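Local coordinates for protein toll-like receptor 6, Variable lymphocyte receptor B (Mus musculus, PDB 3A79) that is a leucine-rich-repeat innate immune receptor that pairs with Toll-like receptor 2 to recognise diacyl lipopeptides such as Pam2CSK4, at residues B[67-73]-B[94-99]; B[171-177]-B[196-202]; B[324-329]-B[343-347]. Residue numbers count along the deposited sequence, not the author numbering.

Contact 1: B[67-73]-B[94-99]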
loop_
_atom_site.group_PDB
_atom_site.type_symbol
_atom_site.label_atom_id
_atom_site.label_comp_id
_atom_site.label_asym_id
_atom_site.label_seq_id
_atom_site.Cartn_x
_atom_site.Cartn_y
_atom_site.Cartn_z
ATOM N N LEU B 67 -0.527 -13.880 -54.345
ATOM C CA LEU B 67 0.311 -12.730 -54.628
ATOM C C LEU B 67 0.940 -12.902 -56.001
ATOM O O LEU B 67 2.022 -13.481 -56.123
ATOM C CB LEU B 67 1.386 -12.567 -53.548
ATOM C CG LEU B 67 2.395 -11.425 -53.697
ATOM C CD1 LEU B 67 1.691 -10.091 -53.694
ATOM C CD2 LEU B 67 3.443 -11.468 -52.599
ATOM N N ARG B 68 0.244 -12.418 -57.030
ATOM C CA ARG B 68 0.716 -12.520 -58.410
ATOM C C ARG B 68 1.710 -11.415 -58.723
ATOM O O ARG B 68 1.740 -10.391 -58.039
ATOM C CB ARG B 68 -0.451 -12.447 -59.392
ATOM C CG ARG B 68 -1.374 -13.650 -59.352
ATOM C CD ARG B 68 -0.586 -14.955 -59.277
ATOM N NE ARG B 68 -1.410 -16.118 -59.603
ATOM C CZ ARG B 68 -1.245 -17.323 -59.066
ATOM N NH1 ARG B 68 -0.295 -17.528 -58.161
ATOM N NH2 ARG B 68 -2.041 -18.322 -59.427
ATOM N N MET B 69 2.522 -11.616 -59.756
ATOM C CA MET B 69 3.509 -10.609 -60.133
ATOM C C MET B 69 2.866 -9.241 -60.408
ATOM O O MET B 69 3.284 -8.229 -59.833
ATOM C CB MET B 69 4.339 -11.071 -61.336
ATOM C CG MET B 69 5.604 -10.247 -61.585
ATOM S SD MET B 69 6.617 -10.897 -62.931
ATOM C CE MET B 69 5.518 -10.641 -64.322
ATOM N N PRO B 70 1.835 -9.203 -61.275
ATOM C CA PRO B 70 1.254 -7.904 -61.627
ATOM C C PRO B 70 0.701 -7.195 -60.401
ATOM O O PRO B 70 0.330 -6.033 -60.515
ATOM C CB PRO B 70 0.113 -8.270 -62.587
ATOM C CG PRO B 70 0.402 -9.655 -63.045
ATOM C CD PRO B 70 1.109 -10.318 -61.906
ATOM N N ASP B 71 0.648 -7.887 -59.263
ATOM C CA ASP B 71 0.196 -7.289 -58.004
ATOM C C ASP B 71 1.233 -6.359 -57.377
ATOM O O ASP B 71 0.860 -5.420 -56.668
ATOM C CB ASP B 71 -0.184 -8.365 -56.978
ATOM C CG ASP B 71 -1.529 -8.997 -57.258
ATOM O OD1 ASP B 71 -1.962 -8.971 -58.431
ATOM O OD2 ASP B 71 -2.148 -9.521 -56.304
ATOM N N ILE B 72 2.520 -6.627 -57.621
ATOM C CA ILE B 72 3.606 -5.812 -57.054
ATOM C C ILE B 72 4.690 -5.370 -58.052
ATOM O O ILE B 72 5.660 -4.720 -57.658
ATOM C CB ILE B 72 4.317 -6.511 -55.865
ATOM C CG1 ILE B 72 4.598 -7.972 -56.206
ATOM C CG2 ILE B 72 3.523 -6.379 -54.549
ATOM C CD1 ILE B 72 5.564 -8.593 -55.268
ATOM N N SER B 73 4.526 -5.712 -59.330
ATOM C CA SER B 73 5.463 -5.305 -60.388
ATOM C C SER B 73 5.864 -3.836 -60.312
ATOM O O SER B 73 7.040 -3.498 -60.436
ATOM C CB SER B 73 4.860 -5.545 -61.777
ATOM O OG SER B 73 4.407 -6.876 -61.956
ATOM N N HIS B 94 9.333 -15.860 -57.706
ATOM C CA HIS B 94 9.644 -15.195 -58.971
ATOM C C HIS B 94 8.717 -13.990 -59.113
ATOM O O HIS B 94 9.032 -12.990 -59.766
ATOM C CB HIS B 94 9.495 -16.158 -60.154
ATOM C CG HIS B 94 9.911 -15.569 -61.467
ATOM N ND1 HIS B 94 11.232 -15.357 -61.803
ATOM C CD2 HIS B 94 9.181 -15.142 -62.526
ATOM C CE1 HIS B 94 11.298 -14.827 -63.011
ATOM N NE2 HIS B 94 10.067 -14.684 -63.472
ATOM N N VAL B 95 7.562 -14.106 -58.476
ATOM C CA VAL B 95 6.607 -13.020 -58.373
ATOM C C VAL B 95 7.274 -11.665 -58.065
ATOM O O VAL B 95 6.833 -10.631 -58.560
ATOM C CB VAL B 95 5.544 -13.390 -57.319
ATOM C CG1 VAL B 95 5.222 -12.217 -56.405
ATOM C CG2 VAL B 95 4.310 -13.999 -57.997
ATOM N N PHE B 96 8.345 -11.681 -57.273
ATOM C CA PHE B 96 9.082 -10.461 -56.923
ATOM C C PHE B 96 10.131 -10.038 -57.964
ATOM O O PHE B 96 11.082 -9.322 -57.634
ATOM C CB PHE B 96 9.787 -10.621 -55.573
ATOM C CG PHE B 96 8.873 -10.968 -54.443
ATOM C CD1 PHE B 96 8.912 -12.220 -53.867
ATOM C CD2 PHE B 96 7.986 -10.042 -53.947
ATOM C CE1 PHE B 96 8.079 -12.547 -52.817
ATOM C CE2 PHE B 96 7.137 -10.363 -52.899
ATOM C CZ PHE B 96 7.186 -11.621 -52.334
ATOM N N LEU B 97 9.964 -10.467 -59.214
ATOM C CA LEU B 97 11.008 -10.250 -60.215
ATOM C C LEU B 97 11.448 -8.790 -60.315
ATOM O O LEU B 97 12.634 -8.510 -60.467
ATOM C CB LEU B 97 10.591 -10.790 -61.590
ATOM C CG LEU B 97 11.444 -10.391 -62.810
ATOM C CD1 LEU B 97 12.946 -10.523 -62.569
ATOM C CD2 LEU B 97 11.040 -11.180 -64.050
ATOM N N PHE B 98 10.501 -7.861 -60.206
ATOM C CA PHE B 98 10.802 -6.452 -60.470
ATOM C C PHE B 98 11.085 -5.607 -59.218
ATOM O O PHE B 98 11.462 -4.432 -59.320
ATOM C CB PHE B 98 9.715 -5.818 -61.352
ATOM C CG PHE B 98 9.674 -6.370 -62.757
ATOM C CD1 PHE B 98 8.729 -7.323 -63.117
ATOM C CD2 PHE B 98 10.585 -5.942 -63.715
ATOM C CE1 PHE B 98 8.687 -7.839 -64.413
ATOM C CE2 PHE B 98 10.551 -6.454 -65.010
ATOM C CZ PHE B 98 9.598 -7.403 -65.358
ATOM N N ASN B 99 10.921 -6.210 -58.048
ATOM C CA ASN B 99 11.330 -5.579 -56.801
ATOM C C ASN B 99 12.764 -5.999 -56.435
ATOM O O ASN B 99 13.004 -6.723 -55.465
ATOM C CB ASN B 99 10.353 -5.923 -55.675
ATOM C CG ASN B 99 8.917 -6.041 -56.160
ATOM O OD1 ASN B 99 8.569 -6.935 -56.926
ATOM N ND2 ASN B 99 8.073 -5.142 -55.695
#

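Contact 2: B[171-177]-B[196-202]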
loop_
_atom_site.group_PDB
_atom_site.type_symbol
_atom_site.label_atom_id
_atom_site.label_comp_id
_atom_site.label_asym_id
_atom_site.label_seq_id
_atom_site.Cartn_x
_atom_site.Cartn_y
_atom_site.Cartn_z
ATOM N N LEU B 171 23.740 -15.409 -39.691
ATOM C CA LEU B 171 22.402 -15.193 -39.187
ATOM C C LEU B 171 22.383 -14.521 -37.818
ATOM O O LEU B 171 23.289 -14.720 -37.001
ATOM C CB LEU B 171 21.667 -16.528 -39.110
ATOM C CG LEU B 171 21.285 -17.171 -40.436
ATOM C CD1 LEU B 171 20.814 -18.578 -40.172
ATOM C CD2 LEU B 171 20.210 -16.355 -41.149
ATOM N N SER B 172 21.328 -13.738 -37.577
ATOM C CA SER B 172 21.107 -13.080 -36.293
ATOM C C SER B 172 19.869 -13.605 -35.559
ATOM O O SER B 172 19.879 -13.738 -34.329
ATOM C CB SER B 172 21.019 -11.569 -36.471
ATOM O OG SER B 172 22.296 -10.983 -36.339
ATOM N N CYS B 173 18.803 -13.898 -36.300
ATOM C CA CYS B 173 17.671 -14.583 -35.687
ATOM C C CYS B 173 17.151 -15.731 -36.534
ATOM O O CYS B 173 16.941 -15.589 -37.737
ATOM C CB CYS B 173 16.524 -13.623 -35.334
ATOM S SG CYS B 173 15.301 -14.353 -34.168
ATOM N N ILE B 174 16.976 -16.875 -35.880
ATOM C CA ILE B 174 16.219 -17.992 -36.418
ATOM C C ILE B 174 14.975 -18.149 -35.561
ATOM O O ILE B 174 15.038 -18.555 -34.401
ATOM C CB ILE B 174 17.032 -19.313 -36.421
ATOM C CG1 ILE B 174 18.217 -19.196 -37.380
ATOM C CG2 ILE B 174 16.148 -20.497 -36.822
ATOM C CD1 ILE B 174 18.709 -20.512 -37.890
ATOM N N LEU B 175 13.840 -17.778 -36.126
ATOM C CA LEU B 175 12.580 -17.979 -35.448
ATOM C C LEU B 175 11.989 -19.267 -35.993
ATOM O O LEU B 175 11.872 -19.434 -37.203
ATOM C CB LEU B 175 11.635 -16.797 -35.683
ATOM C CG LEU B 175 10.250 -17.087 -35.112
ATOM C CD1 LEU B 175 10.301 -17.138 -33.601
ATOM C CD2 LEU B 175 9.250 -16.089 -35.571
ATOM N N LEU B 176 11.629 -20.179 -35.098
ATOM C CA LEU B 176 11.138 -21.494 -35.495
ATOM C C LEU B 176 9.972 -21.935 -34.625
ATOM O O LEU B 176 10.055 -21.906 -33.396
ATOM C CB LEU B 176 12.270 -22.496 -35.374
ATOM C CG LEU B 176 12.044 -23.958 -35.717
ATOM C CD1 LEU B 176 11.297 -24.112 -37.034
ATOM C CD2 LEU B 176 13.417 -24.614 -35.778
ATOM N N ASP B 177 8.875 -22.336 -35.251
ATOM C CA ASP B 177 7.716 -22.709 -34.461
ATOM C C ASP B 177 7.227 -24.124 -34.714
ATOM O O ASP B 177 7.096 -24.582 -35.853
ATOM C CB ASP B 177 6.574 -21.738 -34.665
ATOM C CG ASP B 177 5.740 -22.091 -35.858
ATOM O OD1 ASP B 177 6.081 -21.620 -36.950
ATOM O OD2 ASP B 177 4.745 -22.830 -35.709
ATOM N N THR B 196 23.553 -19.197 -35.008
ATOM C CA THR B 196 22.739 -17.983 -34.937
ATOM C C THR B 196 23.084 -17.238 -33.676
ATOM O O THR B 196 23.416 -17.852 -32.668
ATOM C CB THR B 196 21.244 -18.294 -34.816
ATOM O OG1 THR B 196 20.909 -19.431 -35.616
ATOM C CG2 THR B 196 20.441 -17.119 -35.283
ATOM N N THR B 197 22.994 -15.917 -33.714
ATOM C CA THR B 197 23.022 -15.166 -32.467
ATOM C C THR B 197 21.824 -15.558 -31.574
ATOM O O THR B 197 21.995 -15.979 -30.421
ATOM C CB THR B 197 23.039 -13.649 -32.701
ATOM O OG1 THR B 197 24.241 -13.294 -33.391
ATOM C CG2 THR B 197 22.986 -12.909 -31.363
ATOM N N VAL B 198 20.617 -15.443 -32.111
ATOM C CA VAL B 198 19.433 -15.794 -31.342
ATOM C C VAL B 198 18.702 -16.991 -31.940
ATOM O O VAL B 198 18.558 -17.097 -33.154
ATOM C CB VAL B 198 18.468 -14.594 -31.238
ATOM C CG1 VAL B 198 17.215 -14.969 -30.479
ATOM C CG2 VAL B 198 19.162 -13.415 -30.572
ATOM N N LEU B 199 18.265 -17.907 -31.083
ATOM C CA LEU B 199 17.345 -18.952 -31.508
ATOM C C LEU B 199 16.061 -18.843 -30.716
ATOM O O LEU B 199 16.066 -19.027 -29.503
ATOM C CB LEU B 199 17.935 -20.342 -31.307
ATOM C CG LEU B 199 16.966 -21.451 -31.718
ATOM C CD1 LEU B 199 16.461 -21.223 -33.127
ATOM C CD2 LEU B 199 17.637 -22.779 -31.624
ATOM N N HIS B 200 14.965 -18.540 -31.402
ATOM C CA HIS B 200 13.667 -18.402 -30.753
ATOM C C HIS B 200 12.739 -19.522 -31.198
ATOM O O HIS B 200 12.459 -19.688 -32.394
ATOM C CB HIS B 200 13.038 -17.050 -31.090
ATOM C CG HIS B 200 11.815 -16.732 -30.284
ATOM N ND1 HIS B 200 11.136 -17.681 -29.549
ATOM C CD2 HIS B 200 11.136 -15.572 -30.117
ATOM C CE1 HIS B 200 10.104 -17.118 -28.949
ATOM N NE2 HIS B 200 10.082 -15.838 -29.276
ATOM N N LEU B 201 12.266 -20.288 -30.222
ATOM C CA LEU B 201 11.400 -21.421 -30.497
ATOM C C LEU B 201 10.020 -21.199 -29.884
ATOM O O LEU B 201 9.896 -20.894 -28.699
ATOM C CB LEU B 201 12.033 -22.705 -29.956
ATOM C CG LEU B 201 13.440 -22.963 -30.483
ATOM C CD1 LEU B 201 14.144 -24.019 -29.661
ATOM C CD2 LEU B 201 13.369 -23.364 -31.941
ATOM N N VAL B 202 8.983 -21.342 -30.698
ATOM C CA VAL B 202 7.616 -21.174 -30.216
ATOM C C VAL B 202 6.872 -22.502 -30.339
ATOM O O VAL B 202 6.922 -23.149 -31.386
ATOM C CB VAL B 202 6.856 -20.060 -31.002
ATOM C CG1 VAL B 202 5.589 -19.682 -30.285
ATOM C CG2 VAL B 202 7.739 -18.836 -31.199
#

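Contact 3: B[324-329]-B[343-347]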
loop_
_atom_site.group_PDB
_atom_site.type_symbol
_atom_site.label_atom_id
_atom_site.label_comp_id
_atom_site.label_asym_id
_atom_site.label_seq_id
_atom_site.Cartn_x
_atom_site.Cartn_y
_atom_site.Cartn_z
ATOM N N LEU B 324 9.188 -21.552 -0.792
ATOM C CA LEU B 324 9.233 -20.799 -2.032
ATOM C C LEU B 324 10.362 -19.774 -1.994
ATOM O O LEU B 324 11.190 -19.755 -2.894
ATOM C CB LEU B 324 7.879 -20.129 -2.302
ATOM C CG LEU B 324 7.795 -19.002 -3.343
ATOM C CD1 LEU B 324 7.875 -19.532 -4.763
ATOM C CD2 LEU B 324 6.520 -18.224 -3.163
ATOM N N TYR B 325 10.415 -18.939 -0.957
ATOM C CA TYR B 325 11.383 -17.833 -0.941
ATOM C C TYR B 325 12.847 -18.260 -0.753
ATOM O O TYR B 325 13.770 -17.590 -1.227
ATOM C CB TYR B 325 11.018 -16.749 0.087
ATOM C CG TYR B 325 9.693 -16.059 -0.165
ATOM C CD1 TYR B 325 8.831 -15.770 0.884
ATOM C CD2 TYR B 325 9.300 -15.702 -1.446
ATOM C CE1 TYR B 325 7.620 -15.148 0.667
ATOM C CE2 TYR B 325 8.085 -15.074 -1.675
ATOM C CZ TYR B 325 7.248 -14.801 -0.611
ATOM O OH TYR B 325 6.030 -14.188 -0.821
ATOM N N SER B 326 13.076 -19.368 -0.065
ATOM C CA SER B 326 14.454 -19.772 0.192
ATOM C C SER B 326 15.154 -20.222 -1.100
ATOM O O SER B 326 16.342 -19.969 -1.297
ATOM C CB SER B 326 14.507 -20.847 1.270
ATOM O OG SER B 326 13.765 -21.972 0.847
ATOM N N VAL B 327 14.399 -20.871 -1.981
ATOM C CA VAL B 327 14.892 -21.274 -3.297
ATOM C C VAL B 327 15.582 -20.134 -4.054
ATOM O O VAL B 327 16.487 -20.377 -4.847
ATOM C CB VAL B 327 13.744 -21.851 -4.142
ATOM C CG1 VAL B 327 14.116 -21.916 -5.613
ATOM C CG2 VAL B 327 13.345 -23.217 -3.607
ATOM N N PHE B 328 15.154 -18.895 -3.808
ATOM C CA PHE B 328 15.819 -17.719 -4.375
ATOM C C PHE B 328 16.841 -17.117 -3.415
ATOM O O PHE B 328 17.914 -16.704 -3.827
ATOM C CB PHE B 328 14.810 -16.628 -4.743
ATOM C CG PHE B 328 13.778 -17.064 -5.721
ATOM C CD1 PHE B 328 12.494 -17.366 -5.301
ATOM C CD2 PHE B 328 14.086 -17.176 -7.063
ATOM C CE1 PHE B 328 11.536 -17.775 -6.203
ATOM C CE2 PHE B 328 13.129 -17.586 -7.970
ATOM C CZ PHE B 328 11.852 -17.888 -7.537
ATOM N N ALA B 329 16.499 -17.044 -2.136
ATOM C CA ALA B 329 17.351 -16.343 -1.189
ATOM C C ALA B 329 18.737 -16.973 -1.121
ATOM O O ALA B 329 19.750 -16.267 -1.091
ATOM C CB ALA B 329 16.701 -16.309 0.173
ATOM N N PHE B 343 4.292 -11.618 -4.590
ATOM C CA PHE B 343 5.129 -11.905 -3.423
ATOM C C PHE B 343 5.016 -10.817 -2.351
ATOM O O PHE B 343 4.920 -9.634 -2.668
ATOM C CB PHE B 343 6.593 -12.142 -3.819
ATOM C CG PHE B 343 6.784 -13.268 -4.798
ATOM C CD1 PHE B 343 5.809 -14.240 -4.961
ATOM C CD2 PHE B 343 7.949 -13.366 -5.542
ATOM C CE1 PHE B 343 5.983 -15.277 -5.867
ATOM C CE2 PHE B 343 8.125 -14.408 -6.446
ATOM C CZ PHE B 343 7.138 -15.360 -6.609
ATOM N N ILE B 344 5.031 -11.231 -1.086
ATOM C CA ILE B 344 4.837 -10.321 0.040
ATOM C C ILE B 344 6.127 -10.060 0.816
ATOM O O ILE B 344 6.141 -9.277 1.775
ATOM C CB ILE B 344 3.811 -10.889 1.023
ATOM C CG1 ILE B 344 4.266 -12.257 1.513
ATOM C CG2 ILE B 344 2.456 -11.015 0.376
ATOM C CD1 ILE B 344 3.323 -12.879 2.524
ATOM N N HIS B 345 7.210 -10.708 0.391
ATOM C CA HIS B 345 8.433 -10.760 1.187
ATOM C C HIS B 345 9.605 -11.406 0.453
ATOM O O HIS B 345 9.434 -12.051 -0.583
ATOM C CB HIS B 345 8.165 -11.553 2.469
ATOM C CG HIS B 345 9.153 -11.283 3.560
ATOM N ND1 HIS B 345 9.157 -10.111 4.283
ATOM C CD2 HIS B 345 10.168 -12.030 4.052
ATOM C CE1 HIS B 345 10.131 -10.148 5.173
ATOM N NE2 HIS B 345 10.763 -11.300 5.050
ATOM N N MET B 346 10.802 -11.221 1.000
ATOM C CA MET B 346 11.962 -12.010 0.603
ATOM C C MET B 346 12.765 -12.333 1.851
ATOM O O MET B 346 12.984 -11.471 2.708
ATOM C CB MET B 346 12.823 -11.289 -0.441
ATOM C CG MET B 346 14.076 -12.048 -0.887
ATOM S SD MET B 346 13.764 -13.709 -1.529
ATOM C CE MET B 346 12.414 -13.428 -2.685
ATOM N N VAL B 347 13.172 -13.592 1.957
ATOM C CA VAL B 347 13.909 -14.088 3.109
ATOM C C VAL B 347 15.342 -13.564 3.096
ATOM O O VAL B 347 15.903 -13.314 2.036
ATOM C CB VAL B 347 13.892 -15.631 3.119
ATOM C CG1 VAL B 347 15.024 -16.182 3.929
ATOM C CG2 VAL B 347 12.570 -16.129 3.655
#

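Contact 1: B[67-73]-B[94-99]
V95 lies against both L67 and I72: its CG1 is 4.0 Å from L67 CG and 3.8 Å from I72 CD1, while its CG2 packs tightly on the L67 carbonyl, 3.0 Å from O. L67 also reaches the F96 ring, with CD2 3.8 Å from CZ. M69 runs alongside the turn H94–L97, its CG 3.3 Å from V95 O, and ends in a Met-aromatic contact: SD sits at the edge of the F98 ring, 4.0 Å from CE1. One hydrogen bond joins the segments, from N99 ND2 to I72 O at 3.1 Å. Its acceptor belongs to a compact turn in which I72 N and S73 N both bond to M69 O and S73 OG also donates a hydrogen bond to M69 O, at 2.8 Å. I72 and F96 hold equivalent positions in successive leucine-rich repeats of the TLR6 solenoid, and the L67–V95, L67–F96 and I72–V95 pairs carry apolar packing from one to the next. Segment 67-73 belongs to the loop between strands 56-58 and 80-82; segment 94-99 belongs to the loop between strands 90-91 and 104-106, one repeat on. L67 continues the packing onto V46, and F96 onto L102 and M120.

Contact 2: B[171-177]-B[196-202]
Five backbone hydrogen bonds join the segments in parallel register. V198 N gives to S172 O at 2.9 Å, H200 N to I174 O at 3.0 Å, L176 N to H200 O at 2.9 Å and V202 N to L176 O at 3.0 Å; the bond from I174 N to V198 O, at 3.2 Å, is the longest and the less securely placed. On 171-177 the even-numbered residues I174 and L176 thus use both N and O toward 196-202, whereas C173 and L175 turn theirs to strand 150-154 and T149 before it. CA-H...O contacts, such as L201 CA to L176 O at 3.2 Å, fill in between. D177 directs its carboxylate away from the partner strand: OD1 accepts from F130 N and OD2 from V179 N. The two axes lie 4.7 Å apart at 16°, and the strands are adjacent in the long parallel sheet that lines the concave side of the leucine-rich-repeat horseshoe, here in its TLR6 part. Side chains alternate accordingly. I174, L176, L199 and L201 point into the buried interior, where I174 CG2 meets L199 CD1 at 3.8 Å and L176 CB meets L201 CD2 at 3.7 Å; I174 and L199 also reach strand 190-196. C173, L175, V198, H200 and V202 lie on the other face. There L175 CD1 sits over the face of the H200 ring in a CH-pi contact, 3.7 Å from H200 CG, and also touches V202 CG2 at 3.9 Å. Strand 222-229 carries on beyond 198-202, with H200 against S226 and L201 against L225.

Contact 3: B[324-329]-B[343-347]
The last turns of helix 321-329 face a loop that has no regular structure. The helix is kinked, since V327 N and F328 N lack their bonds to the preceding turn; Y325 O accepts from F328 N at 3.2 Å and A329 N at 2.9 Å. Across from it H345 and M346 are extended, and the backbones come nearest at Y325 and M346, with CA atoms 6.1 Å apart, and at A329 and V347, at 6.0 Å. Y325 has the largest covered surface of the contact. Its hydroxyl accepts a hydrogen bond from the loop backbone, I344 N to Y325 OH at 3.1 Å. The Y325 ring turns its edge to the face of F343 in a T-shaped pair, centroids 5.6 Å apart and planes at 77°, while H345 O lies over the face of the Y325 ring, 3.5 Å from CE2. Around the tyrosine, M346 CE touches Y325 CD2 at 4.1 Å and V347 CG2 touches Y325 CB at 3.9 Å. L324 CD2 packs on F343 CE1 at 4.0 Å, and A329 CB on V347 CG1 at 4.1 Å. On the loop side, H345 stacks on an aromatic ring of the neighbouring Toll-like receptor 2 chain, and I344 and V347 pack on aromatic side chains of that chain, so the loop is itself part of the heterodimer interface, with the helix behind it. Within the TLR6 part, the helix precedes strand 335-339 and the loop follows it; F328 and F343 pack against side chains of both this strand and strand 306-314, and V327 packs on helix 263-273.

All three contacts lie in the TLR6 part and join neighbouring stretches of one solenoid, in series along the chain. Contact 2 joins two adjacent strands of the sheet, held by repeated backbone bonds with side chains split between interior and concave face. Contacts 1 and 3 instead join the segments that connect strands, each with a single hydrogen bond amid apolar and aromatic packing. Contacts 1 and 2 are partly buried and touched by no other protein chain; contact 3 is buried, uses a helix, and alone reaches Toll-like receptor 2. The centres of contacts 1 and 3 lie about 58 Å apart, on opposite sides of the chain's centre.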